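Local coordinates for hypothetical protein PA2201 (Pseudomonas aeruginosa, PDB 2FEF) that is of unknown function but probably acts as an immunity protein that neutralises a PoNe-type nuclease toxin, at residues P137-R142 with V172-D176; Y146-Q151 with L247-W253; Q162-P166 with L184-L189; Y225-Y230 with W255-V260. One frame throughout, in Å; residues are numbered along the deposited sequence. Where two conformers were deposited one is given.

Interaction 1: P137-R142 with V172-D176; sequences PALAPR and VLQFD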
loop_
_atom_site.group_PDB
_atom_site.type_symbol
_atom_site.label_atom_id
_atom_site.label_comp_id
_atom_site.label_asym_id
_atom_site.label_seq_id
_atom_site.Cartn_x
_atom_site.Cartn_y
_atom_site.Cartn_z
ATOM N N PRO B 137 26.253 5.508 3.076
ATOM C CA PRO B 137 25.557 5.497 4.354
ATOM C C PRO B 137 24.057 5.301 4.172
ATOM O O PRO B 137 23.527 5.555 3.078
ATOM C CB PRO B 137 25.800 6.909 4.918
ATOM C CG PRO B 137 26.906 7.509 4.104
ATOM C CD PRO B 137 27.000 6.753 2.820
ATOM N N ALA B 138 23.376 4.896 5.249
ATOM C CA ALA B 138 21.911 4.750 5.253
ATOM C C ALA B 138 21.234 6.021 4.721
ATOM O O ALA B 138 20.223 5.963 3.988
ATOM C CB ALA B 138 21.416 4.453 6.654
ATOM N N LEU B 139 21.805 7.159 5.078
ATOM C CA LEU B 139 21.348 8.439 4.550
ATOM C C LEU B 139 22.554 9.174 3.996
ATOM O O LEU B 139 23.481 9.524 4.727
ATOM C CB LEU B 139 20.616 9.241 5.639
ATOM C CG LEU B 139 19.627 10.352 5.289
ATOM C CD1 LEU B 139 18.655 9.988 4.153
ATOM C CD2 LEU B 139 18.871 10.760 6.556
ATOM N N ALA B 140 22.550 9.392 2.684
ATOM C CA ALA B 140 23.703 9.971 1.985
ATOM C C ALA B 140 23.401 11.421 1.666
ATOM O O ALA B 140 22.712 11.694 0.671
ATOM C CB ALA B 140 23.971 9.213 0.708
ATOM N N PRO B 141 23.886 12.352 2.510
ATOM C CA PRO B 141 23.475 13.751 2.402
ATOM C C PRO B 141 24.025 14.442 1.154
ATOM O O PRO B 141 23.487 15.437 0.734
ATOM C CB PRO B 141 24.090 14.382 3.655
ATOM C CG PRO B 141 24.202 13.269 4.602
ATOM C CD PRO B 141 24.760 12.169 3.685
ATOM N N ARG B 142 25.070 13.885 0.535
ATOM C CA ARG B 142 25.600 14.494 -0.705
ATOM C C ARG B 142 24.630 14.359 -1.877
ATOM O O ARG B 142 24.730 15.103 -2.882
ATOM C CB ARG B 142 26.975 13.895 -1.061
ATOM C CG ARG B 142 28.094 14.480 -0.211
ATOM C CD ARG B 142 29.409 13.672 -0.394
ATOM N NE ARG B 142 30.359 14.006 0.665
ATOM C CZ ARG B 142 31.194 15.036 0.617
ATOM N NH1 ARG B 142 31.227 15.828 -0.449
ATOM N NH2 ARG B 142 32.002 15.282 1.635
ATOM N N VAL B 172 23.689 6.853 11.056
ATOM C CA VAL B 172 22.850 7.067 9.870
ATOM C C VAL B 172 23.618 7.833 8.785
ATOM O O VAL B 172 23.524 7.479 7.588
ATOM C CB VAL B 172 21.491 7.778 10.197
ATOM C CG1 VAL B 172 20.576 7.818 8.963
ATOM C CG2 VAL B 172 20.759 7.087 11.352
ATOM N N LEU B 173 24.342 8.891 9.177
ATOM C CA LEU B 173 25.046 9.722 8.195
ATOM C C LEU B 173 26.507 9.332 8.023
ATOM O O LEU B 173 27.147 9.797 7.081
ATOM C CB LEU B 173 24.950 11.232 8.547
ATOM C CG LEU B 173 23.591 11.802 8.929
ATOM C CD1 LEU B 173 23.700 13.348 9.134
ATOM C CD2 LEU B 173 22.519 11.484 7.930
ATOM N N GLN B 174 27.033 8.527 8.957
ATOM C CA GLN B 174 28.457 8.145 9.004
ATOM C C GLN B 174 29.347 9.384 8.941
ATOM O O GLN B 174 30.365 9.410 8.233
ATOM C CB GLN B 174 28.807 7.130 7.899
ATOM C CG GLN B 174 27.982 5.852 7.964
ATOM C CD GLN B 174 28.424 4.792 6.951
ATOM O OE1 GLN B 174 29.382 4.980 6.195
ATOM N NE2 GLN B 174 27.718 3.677 6.936
ATOM N N PHE B 175 28.938 10.423 9.682
ATOM C CA PHE B 175 29.660 11.682 9.770
ATOM C C PHE B 175 29.906 12.392 8.442
ATOM O O PHE B 175 30.759 13.262 8.360
ATOM C CB PHE B 175 30.966 11.537 10.582
ATOM C CG PHE B 175 30.754 11.570 12.073
ATOM C CD1 PHE B 175 30.623 12.787 12.745
ATOM C CD2 PHE B 175 30.707 10.403 12.801
ATOM C CE1 PHE B 175 30.441 12.816 14.126
ATOM C CE2 PHE B 175 30.525 10.419 14.183
ATOM C CZ PHE B 175 30.374 11.616 14.838
ATOM N N ASP B 176 29.136 12.048 7.417
ATOM C CA ASP B 176 29.270 12.715 6.107
ATOM C C ASP B 176 28.339 13.943 6.104
ATOM O O ASP B 176 27.303 13.966 5.450
ATOM C CB ASP B 176 28.935 11.730 4.971
ATOM C CG ASP B 176 29.347 12.243 3.566
ATOM O OD1 ASP B 176 30.088 13.240 3.446
ATOM O OD2 ASP B 176 28.908 11.624 2.574
HETATM O O HOH W 1 24.710 4.131 7.586
HETATM O O HOH W 2 26.520 11.487 0.936
#

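Interaction 2: Y146-Q151 with L247-W253; sequences YPFALQ and LTGPYAW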
loop_
_atom_site.group_PDB
_atom_site.type_symbol
_atom_site.label_atom_id
_atom_site.label_comp_id
_atom_site.label_asym_id
_atom_site.label_seq_id
_atom_site.Cartn_x
_atom_site.Cartn_y
_atom_site.Cartn_z
ATOM N N TYR B 146 19.479 14.598 1.104
ATOM C CA TYR B 146 19.823 15.654 2.081
ATOM C C TYR B 146 18.623 16.165 2.904
ATOM O O TYR B 146 18.769 16.349 4.095
ATOM C CB TYR B 146 20.483 16.844 1.379
ATOM C CG TYR B 146 21.122 17.865 2.303
ATOM C CD1 TYR B 146 22.455 17.705 2.739
ATOM C CD2 TYR B 146 20.436 19.032 2.687
ATOM C CE1 TYR B 146 23.070 18.651 3.561
ATOM C CE2 TYR B 146 21.043 19.972 3.516
ATOM C CZ TYR B 146 22.350 19.793 3.936
ATOM O OH TYR B 146 22.941 20.729 4.750
ATOM N N PRO B 147 17.454 16.404 2.275
ATOM C CA PRO B 147 16.342 16.911 3.107
ATOM C C PRO B 147 15.982 16.000 4.299
ATOM O O PRO B 147 15.521 16.496 5.282
ATOM C CB PRO B 147 15.167 16.965 2.140
ATOM C CG PRO B 147 15.808 17.166 0.771
ATOM C CD PRO B 147 17.049 16.269 0.862
ATOM N N PHE B 148 16.136 14.674 4.193
ATOM C CA PHE B 148 15.854 13.833 5.385
ATOM C C PHE B 148 16.872 14.066 6.474
ATOM O O PHE B 148 16.553 13.951 7.677
ATOM C CB PHE B 148 15.868 12.313 5.027
ATOM C CG PHE B 148 14.770 11.915 4.091
ATOM C CD1 PHE B 148 13.471 11.761 4.549
ATOM C CD2 PHE B 148 15.052 11.651 2.738
ATOM C CE1 PHE B 148 12.424 11.368 3.673
ATOM C CE2 PHE B 148 14.014 11.232 1.831
ATOM C CZ PHE B 148 12.706 11.109 2.306
ATOM N N ALA B 149 18.125 14.337 6.080
ATOM C CA ALA B 149 19.166 14.596 7.099
ATOM C C ALA B 149 18.900 15.981 7.737
ATOM O O ALA B 149 19.019 16.157 8.962
ATOM C CB ALA B 149 20.564 14.537 6.489
ATOM N N LEU B 150 18.521 16.945 6.904
ATOM C CA LEU B 150 18.131 18.289 7.392
ATOM C C LEU B 150 16.993 18.135 8.405
ATOM O O LEU B 150 17.060 18.699 9.499
ATOM C CB LEU B 150 17.671 19.197 6.222
ATOM C CG LEU B 150 17.059 20.551 6.650
ATOM C CD1 LEU B 150 18.115 21.349 7.417
ATOM C CD2 LEU B 150 16.609 21.261 5.391
ATOM N N GLN B 151 15.947 17.375 8.039
ATOM C CA GLN B 151 14.813 17.175 8.949
ATOM C C GLN B 151 15.278 16.542 10.280
ATOM O O GLN B 151 14.877 16.970 11.361
ATOM C CB GLN B 151 13.745 16.238 8.323
ATOM C CG GLN B 151 12.469 16.185 9.213
ATOM C CD GLN B 151 11.575 15.014 8.901
ATOM O OE1 GLN B 151 11.897 13.869 9.243
ATOM N NE2 GLN B 151 10.428 15.292 8.276
ATOM N N LEU B 247 17.297 22.819 -4.404
ATOM C CA LEU B 247 16.930 21.519 -3.895
ATOM C C LEU B 247 15.544 21.658 -3.267
ATOM O O LEU B 247 15.224 22.676 -2.631
ATOM C CB LEU B 247 17.922 21.067 -2.817
ATOM C CG LEU B 247 17.753 19.632 -2.290
ATOM C CD1 LEU B 247 18.151 18.673 -3.407
ATOM C CD2 LEU B 247 18.617 19.437 -1.049
ATOM N N THR B 248 14.719 20.644 -3.461
ATOM C CA THR B 248 13.431 20.561 -2.749
ATOM C C THR B 248 13.343 19.187 -2.076
ATOM O O THR B 248 14.047 18.236 -2.472
ATOM C CB THR B 248 12.220 20.761 -3.703
ATOM O OG1 THR B 248 12.202 19.687 -4.662
ATOM C CG2 THR B 248 12.308 22.149 -4.422
ATOM N N GLY B 249 12.502 19.078 -1.068
ATOM C CA GLY B 249 12.356 17.815 -0.315
ATOM C C GLY B 249 10.897 17.673 0.081
ATOM O O GLY B 249 10.545 17.926 1.239
ATOM N N PRO B 250 10.029 17.282 -0.874
ATOM C CA PRO B 250 8.603 17.206 -0.547
ATOM C C PRO B 250 8.288 16.085 0.454
ATOM O O PRO B 250 7.206 16.079 1.021
ATOM C CB PRO B 250 7.950 16.893 -1.896
ATOM C CG PRO B 250 9.014 16.166 -2.668
ATOM C CD PRO B 250 10.283 16.908 -2.282
ATOM N N TYR B 251 9.218 15.157 0.673
ATOM C CA TYR B 251 8.975 14.056 1.621
ATOM C C TYR B 251 9.404 14.344 3.062
ATOM O O TYR B 251 9.067 13.547 3.968
ATOM C CB TYR B 251 9.622 12.724 1.140
ATOM C CG TYR B 251 8.998 12.197 -0.125
ATOM C CD1 TYR B 251 7.892 11.339 -0.057
ATOM C CD2 TYR B 251 9.501 12.565 -1.399
ATOM C CE1 TYR B 251 7.303 10.833 -1.218
ATOM C CE2 TYR B 251 8.883 12.092 -2.582
ATOM C CZ TYR B 251 7.799 11.223 -2.468
ATOM O OH TYR B 251 7.178 10.702 -3.573
ATOM N N ALA B 252 10.173 15.420 3.305
ATOM C CA ALA B 252 10.672 15.664 4.673
ATOM C C ALA B 252 10.728 17.143 5.067
ATOM O O ALA B 252 10.631 17.471 6.234
ATOM C CB ALA B 252 12.043 15.032 4.881
ATOM N N TRP B 253 10.896 18.013 4.079
ATOM C CA TRP B 253 11.301 19.422 4.344
ATOM C C TRP B 253 10.187 20.383 3.919
ATOM O O TRP B 253 9.707 21.227 4.719
ATOM C CB TRP B 253 12.633 19.611 3.592
ATOM C CG TRP B 253 13.216 20.994 3.477
ATOM C CD1 TRP B 253 13.046 22.052 4.320
ATOM C CD2 TRP B 253 14.071 21.434 2.439
ATOM N NE1 TRP B 253 13.772 23.146 3.870
ATOM C CE2 TRP B 253 14.411 22.786 2.713
ATOM C CE3 TRP B 253 14.582 20.826 1.280
ATOM C CZ2 TRP B 253 15.238 23.530 1.871
ATOM C CZ3 TRP B 253 15.410 21.580 0.451
ATOM C CH2 TRP B 253 15.735 22.898 0.764
#

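Interaction 3: Q162-P166 with L184-L189; sequences QELIP and LGAAAL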
loop_
_atom_site.group_PDB
_atom_site.type_symbol
_atom_site.label_atom_id
_atom_site.label_comp_id
_atom_site.label_asym_id
_atom_site.label_seq_id
_atom_site.Cartn_x
_atom_site.Cartn_y
_atom_site.Cartn_z
ATOM N N GLN B 162 17.681 16.800 21.007
ATOM C CA GLN B 162 19.054 16.820 20.460
ATOM C C GLN B 162 19.927 15.666 20.928
ATOM O O GLN B 162 20.957 15.386 20.325
ATOM C CB GLN B 162 19.779 18.106 20.854
ATOM C CG GLN B 162 19.191 19.406 20.242
ATOM C CD GLN B 162 20.110 20.586 20.448
ATOM O OE1 GLN B 162 21.323 20.487 20.206
ATOM N NE2 GLN B 162 19.540 21.722 20.886
ATOM N N GLU B 163 19.559 15.044 22.043
ATOM C CA GLU B 163 20.301 13.893 22.532
ATOM C C GLU B 163 20.292 12.696 21.556
ATOM O O GLU B 163 21.097 11.765 21.693
ATOM C CB GLU B 163 19.803 13.488 23.937
ATOM C CG GLU B 163 18.627 12.466 23.943
ATOM C CD GLU B 163 17.248 13.118 23.817
ATOM N N LEU B 164 19.411 12.722 20.556
ATOM C CA LEU B 164 19.439 11.669 19.538
ATOM C C LEU B 164 20.369 11.972 18.349
ATOM O O LEU B 164 20.727 11.060 17.570
ATOM C CB LEU B 164 18.034 11.402 19.029
ATOM C CG LEU B 164 16.947 10.971 20.015
ATOM C CD1 LEU B 164 15.615 10.925 19.232
ATOM C CD2 LEU B 164 17.288 9.600 20.629
ATOM N N ILE B 165 20.796 13.233 18.249
ATOM C CA ILE B 165 21.572 13.692 17.099
ATOM C C ILE B 165 22.937 12.964 16.983
ATOM O O ILE B 165 23.323 12.567 15.873
ATOM C CB ILE B 165 21.727 15.261 17.112
ATOM C CG1 ILE B 165 20.380 15.925 16.740
ATOM C CG2 ILE B 165 22.873 15.702 16.186
ATOM C CD1 ILE B 165 20.363 17.462 16.983
ATOM N N PRO B 166 23.675 12.787 18.110
ATOM C CA PRO B 166 24.963 12.094 17.943
ATOM C C PRO B 166 24.892 10.718 17.324
ATOM O O PRO B 166 25.671 10.478 16.420
ATOM C CB PRO B 166 25.531 12.030 19.375
ATOM C CG PRO B 166 24.962 13.310 20.004
ATOM C CD PRO B 166 23.522 13.261 19.497
ATOM N N LEU B 184 24.003 22.683 12.700
ATOM C CA LEU B 184 22.799 22.148 13.357
ATOM C C LEU B 184 23.121 21.149 14.464
ATOM O O LEU B 184 22.450 21.124 15.486
ATOM C CB LEU B 184 21.832 21.536 12.343
ATOM C CG LEU B 184 21.214 22.547 11.361
ATOM C CD1 LEU B 184 20.314 21.844 10.349
ATOM C CD2 LEU B 184 20.445 23.646 12.143
ATOM N N GLY B 185 24.131 20.311 14.254
ATOM C CA GLY B 185 24.506 19.321 15.262
ATOM C C GLY B 185 25.613 19.692 16.220
ATOM O O GLY B 185 25.977 18.882 17.085
ATOM N N ALA B 186 26.139 20.908 16.081
ATOM C CA ALA B 186 27.338 21.341 16.804
ATOM C C ALA B 186 27.234 21.176 18.320
ATOM O O ALA B 186 28.122 20.583 18.936
ATOM C CB ALA B 186 27.693 22.786 16.443
ATOM N N ALA B 187 26.144 21.678 18.906
ATOM C CA ALA B 187 25.934 21.623 20.362
ATOM C C ALA B 187 25.756 20.196 20.812
ATOM O O ALA B 187 26.280 19.806 21.852
ATOM C CB ALA B 187 24.709 22.439 20.775
ATOM N N ALA B 188 24.994 19.426 20.032
ATOM C CA ALA B 188 24.717 18.031 20.350
ATOM C C ALA B 188 25.978 17.157 20.397
ATOM O O ALA B 188 26.105 16.290 21.269
ATOM C CB ALA B 188 23.716 17.454 19.350
ATOM N N LEU B 189 26.889 17.406 19.463
ATOM C CA LEU B 189 28.089 16.594 19.271
ATOM C C LEU B 189 29.317 17.170 19.964
ATOM O O LEU B 189 30.331 16.471 20.114
ATOM C CB LEU B 189 28.386 16.512 17.784
ATOM C CG LEU B 189 27.586 15.524 16.938
ATOM C CD1 LEU B 189 27.459 16.045 15.501
ATOM C CD2 LEU B 189 28.250 14.140 16.973
HETATM O O HOH W 3 23.093 20.697 18.058
#

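Interaction 4: Y225-Y230 with W255-V260; sequences YLQSQY and WWAMEV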
loop_
_atom_site.group_PDB
_atom_site.type_symbol
_atom_site.label_atom_id
_atom_site.label_comp_id
_atom_site.label_asym_id
_atom_site.label_seq_id
_atom_site.Cartn_x
_atom_site.Cartn_y
_atom_site.Cartn_z
ATOM N N TYR B 225 17.688 35.595 3.282
ATOM C CA TYR B 225 17.620 34.160 2.983
ATOM C C TYR B 225 16.187 33.624 2.989
ATOM O O TYR B 225 15.786 32.930 2.045
ATOM C CB TYR B 225 18.521 33.357 3.940
ATOM C CG TYR B 225 18.504 31.850 3.697
ATOM C CD1 TYR B 225 19.301 31.282 2.717
ATOM C CD2 TYR B 225 17.682 30.995 4.483
ATOM C CE1 TYR B 225 19.293 29.888 2.508
ATOM C CE2 TYR B 225 17.674 29.605 4.287
ATOM C CZ TYR B 225 18.487 29.064 3.292
ATOM O OH TYR B 225 18.466 27.687 3.077
ATOM N N LEU B 226 15.414 33.938 4.039
ATOM C CA LEU B 226 14.013 33.526 4.086
ATOM C C LEU B 226 13.177 34.130 2.952
ATOM O O LEU B 226 12.296 33.459 2.414
ATOM C CB LEU B 226 13.354 33.910 5.425
ATOM C CG LEU B 226 13.602 33.024 6.635
ATOM C CD1 LEU B 226 12.887 33.561 7.853
ATOM C CD2 LEU B 226 13.129 31.586 6.322
ATOM N N GLN B 227 13.406 35.402 2.627
ATOM C CA GLN B 227 12.652 36.057 1.556
ATOM C C GLN B 227 12.951 35.446 0.196
ATOM O O GLN B 227 12.029 35.141 -0.560
ATOM C CB GLN B 227 12.928 37.571 1.512
ATOM C CG GLN B 227 12.182 38.356 0.361
ATOM C CD GLN B 227 10.664 38.257 0.446
ATOM O OE1 GLN B 227 10.112 37.928 1.498
ATOM N NE2 GLN B 227 9.979 38.528 -0.671
ATOM N N SER B 228 14.238 35.272 -0.109
ATOM C CA SER B 228 14.645 34.846 -1.432
ATOM C C SER B 228 14.554 33.333 -1.628
ATOM O O SER B 228 14.114 32.882 -2.691
ATOM C CB SER B 228 16.047 35.364 -1.755
ATOM O OG SER B 228 17.049 34.555 -1.168
ATOM N N GLN B 229 14.932 32.544 -0.616
ATOM C CA GLN B 229 14.979 31.103 -0.834
ATOM C C GLN B 229 13.687 30.369 -0.480
ATOM O O GLN B 229 13.520 29.200 -0.833
ATOM C CB GLN B 229 16.220 30.461 -0.157
ATOM C CG GLN B 229 17.592 31.026 -0.625
ATOM C CD GLN B 229 17.728 31.046 -2.128
ATOM O OE1 GLN B 229 17.517 30.022 -2.805
ATOM N NE2 GLN B 229 18.051 32.217 -2.672
ATOM N N TYR B 230 12.763 31.063 0.198
ATOM C CA TYR B 230 11.507 30.431 0.576
ATOM C C TYR B 230 10.370 31.200 -0.052
ATOM O O TYR B 230 9.738 30.692 -0.952
ATOM C CB TYR B 230 11.350 30.320 2.100
ATOM C CG TYR B 230 12.172 29.199 2.635
ATOM C CD1 TYR B 230 13.533 29.371 2.909
ATOM C CD2 TYR B 230 11.618 27.920 2.770
ATOM C CE1 TYR B 230 14.323 28.286 3.345
ATOM C CE2 TYR B 230 12.388 26.842 3.223
ATOM C CZ TYR B 230 13.730 27.028 3.493
ATOM O OH TYR B 230 14.453 25.959 3.941
ATOM N N TRP B 255 7.654 23.045 2.808
ATOM C CA TRP B 255 7.472 24.495 2.917
ATOM C C TRP B 255 8.423 25.168 3.915
ATOM O O TRP B 255 8.637 26.374 3.864
ATOM C CB TRP B 255 6.033 24.687 3.392
ATOM C CG TRP B 255 5.490 26.069 3.566
ATOM C CD1 TRP B 255 5.364 26.763 4.726
ATOM C CD2 TRP B 255 4.929 26.873 2.541
ATOM N NE1 TRP B 255 4.754 27.964 4.495
ATOM C CE2 TRP B 255 4.464 28.056 3.149
ATOM C CE3 TRP B 255 4.750 26.699 1.163
ATOM C CZ2 TRP B 255 3.862 29.079 2.420
ATOM C CZ3 TRP B 255 4.136 27.718 0.441
ATOM C CH2 TRP B 255 3.703 28.893 1.071
ATOM N N TRP B 256 8.973 24.389 4.841
ATOM C CA TRP B 256 9.491 24.950 6.088
ATOM C C TRP B 256 10.967 25.281 6.092
ATOM O O TRP B 256 11.796 24.446 5.794
ATOM C CB TRP B 256 9.162 23.993 7.255
ATOM C CG TRP B 256 7.681 23.804 7.310
ATOM C CD1 TRP B 256 6.975 22.682 6.968
ATOM C CD2 TRP B 256 6.729 24.798 7.655
ATOM N NE1 TRP B 256 5.632 22.927 7.080
ATOM C CE2 TRP B 256 5.449 24.217 7.513
ATOM C CE3 TRP B 256 6.833 26.140 8.062
ATOM C CZ2 TRP B 256 4.276 24.916 7.769
ATOM C CZ3 TRP B 256 5.664 26.845 8.313
ATOM C CH2 TRP B 256 4.401 26.232 8.172
ATOM N N ALA B 257 11.283 26.511 6.493
ATOM C CA ALA B 257 12.660 26.894 6.762
ATOM C C ALA B 257 13.099 26.325 8.096
ATOM O O ALA B 257 13.307 27.061 9.058
ATOM C CB ALA B 257 12.792 28.452 6.781
HETATM N N MSE B 258 13.286 25.009 8.130
HETATM C CA MSE B 258 13.657 24.262 9.345
HETATM C C MSE B 258 15.035 24.633 9.802
HETATM O O MSE B 258 15.304 24.644 11.001
HETATM C CB MSE B 258 13.741 22.771 8.967
HETATM C CG MSE B 258 12.422 22.247 8.703
HETATM SE SE MSE B 258 12.636 20.326 8.321
HETATM C CE MSE B 258 10.738 20.081 8.136
ATOM N N GLU B 259 15.918 24.919 8.840
ATOM C CA GLU B 259 17.284 25.298 9.168
ATOM C C GLU B 259 17.340 26.653 9.914
ATOM O O GLU B 259 17.981 26.753 10.956
ATOM C CB GLU B 259 18.214 25.264 7.944
ATOM C CG GLU B 259 18.167 26.397 6.877
ATOM C CD GLU B 259 16.885 26.486 6.085
ATOM O OE1 GLU B 259 15.812 26.646 6.713
ATOM O OE2 GLU B 259 16.927 26.516 4.835
ATOM N N VAL B 260 16.667 27.656 9.375
ATOM C CA VAL B 260 16.620 29.002 10.010
ATOM C C VAL B 260 15.965 28.910 11.401
ATOM O O VAL B 260 16.453 29.496 12.383
ATOM C CB VAL B 260 15.874 30.033 9.127
ATOM C CG1 VAL B 260 15.884 31.453 9.764
ATOM C CG2 VAL B 260 16.483 30.092 7.742
#

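Interaction 1: P137-R142 with V172-D176
The backbones of 137-142 and 172-176, both largely irregular, are tied directly at one point, where Leu139 N donates to Val172 O at 3.1 Å. Next to that bond, Leu139 CB rests against CG1 of Val172 at 3.6 Å, a methyl placed there because it stands anti to the backbone N of Val172 (chi1 -173°). Leu173 CD2 touches the same Leu139 CB and goes on to meet Ala149 of helix 146-158. At the other flank, the extended Gln174 passes its CG slantwise across Pro137 CB at 3.9 Å, while its NE2 shares a water with Ala138 N. Helix 165-172 terminates here: Gln174, with positive phi, leaves the helical path, and a type I' turn closed by Asp176 N to Leu173 O at 3.0 Å carries the chain on to helix 179-189. The turn delivers Asp176 to Pro141 and Arg142. Pro141 CG lies 3.3 Å from Asp176 O, a buried carbonyl oxygen with no polar partner in the model. Arg142 NE forms a salt bridge to the syn lone pair of Asp176 OD1 at 2.9 Å, the guanidinium and carboxylate planes being only 26° apart, and NH2 adds a weak bond to the same oxygen. A second water links Asp176 OD2 to Arg142 N, while Arg142 NH1 pairs with Glu197, suspending the guanidinium between two carboxylates.

Interaction 2: Y146-Q151 with L247-W253
Leu150 meets Trp253 face-on: Leu150 CD2 sits over one face of the indole, 3.6 Å from the centroid of the Trp253 five-membered ring and 5° off its normal, a CH-pi arrangement. One turn back, Pro147 is wedged against the loop. Its CG comes within 3.7 Å of Gly249 CA, an approach made possible by the missing side chain, and lies obliquely 3.9 Å from Trp253 CE3. Leu247 CD2 closes this end against Pro147 CD and Tyr146 CB. Ala252 CB occupies the next position, 3.6 Å from Phe148 CD1, while Phe148 CZ reaches Tyr251 CB at 3.7 Å, the two aromatic side chains lying side by side and pointing the same way. The architecture is all-helical: the first turns of helix 146-158 are packed on the loop that leads into helix 258-267, and that loop belongs to the PoNi C-terminal family region. Gln151 supplies the one direct hydrogen bond. Its CG is anti to the backbone N (chi1 -172°) and its chain extended, which brings NE2 to a lone pair of Ala252 O at 3.0 Å, with a bent N-H angle of 134°. Inside the loop, Gly249 O accepts from both Ala252 N and Trp253 N, a tight turn that sets Ala252 and Trp253 facing the helix. Further out, Gln151 NE2 also bonds Ser84 O and Tyr146 OH bonds Asp178. Tyr251 OH reaches Asp50 of the second subunit, whose Arg54 makes a cation-pi contact with the Tyr251 ring.

Interaction 3: Q162-P166 with L184-L189
Packing between two consecutive helices is illustrated where the start of helix 165-172, with the turn before it, receives Ala188 from the last turns of helix 179-189. The methyl is the small knob of the contact: Ala188 CB lies 3.6 Å from Gln162 O and 3.7 Å from Ile165 CB, with Pro166 bordering it as well. Ile165 presents a branched surface. Its CG2, anti to the backbone N, extends along the second helix to Gly185 CA at 4.1 Å, where the lack of a side chain lets the backbone itself form part of the apolar wall. Pro166 works at the outer margin, its CG 3.4 Å from Ala188 O. The end of Leu189 comes in to Pro166, its CD2 4.0 Å from Pro166 CA. No direct hydrogen bond crosses between the segments, and a single water does that work instead. It donates to Gln162 OE1 at 2.8 Å and to Leu184 O at 2.7 Å, and accepts from Ala188 N at 3.0 Å. Helix 179-189 is kinked at this place: the N atoms of Ala187 and Ala188 make no bond to the preceding turn, and the water stands in between Leu184 O and Ala188 N, while the regular bond from Leu189 N to Gly185 O survives. Gln162, extended beyond CG, thus fastens itself to the opened turn rather than to an intact helix. Val157 of helix 146-158 and Leu266 of helix 258-267 also touch Gln162. The result is a helical hairpin of consecutive helices in an all-helical fold, packed through small residues at a water-opened turn.

Interaction 4: Y225-Y230 with W255-V260
The Tyr230 ring carries Ala257 CB over its centre, 3.7 Å from the centroid and 13° off the normal, and meets Glu259 OE2 and Trp255 O at its edge. Tyr225 has Gln229 CB over one face, with Glu259 OE2 and Val260 CG2 at its edge; its own CE2 lies at the edge of Tyr230. Together they join helix 223-234 to the N-terminus of helix 258-267, where Ala257, the centre of an inverse gamma turn, takes the N-cap position. Both hydroxyls donate to one oxygen: Tyr225 OH to Glu259 OE2 at 2.6 Å on the anti side, and Tyr230 OH to the same OE2 at 2.7 Å on the syn side. The carboxylate plane stands roughly perpendicular to each ring. Glu259 is folded to do this, with CG between the backbone N and the carbonyl carbon (chi1 76°) and the chain bent again at chi2 (-66°). Two phenols and a helix N-terminus would probably stabilise its negative charge in this buried setting. Apolar packing closes the rest, Val260 CG2 touching Tyr225 CD2 at 3.6 Å, the two side chains running antiparallel past one another, with Leu226 CD1 4.1 Å from Val260 CG1. Tyr230 is further held by Trp253 NE1 at its hydroxyl and by a cation-pi contact with Arg246. Glu259 OE1, meanwhile, accepts the backbone N-H of the next residue, Val260 N, at 3.0 Å.

Burial separates the four contacts into two pairs. Interactions 2 and 4 are buried and rely on aromatic faces, with few but directed polar bonds; they share the chain entering helix 258-267 and join where Trp253 NE1 lies 2.9 Å from Tyr230 OH. Interactions 1 and 3 are only partly buried, lie near the two ends of helix 165-172, and use water bridges, with an added salt bridge in interaction 1. Helix 146-158 is common ground: it carries one side of interaction 2 and packs on side chains from all the others. Leucine contacts continue this core, Leu173 reaching Ala149 and Leu184 reaching Leu150, whereas Phe175 and Leu189 connect interactions 1 and 3.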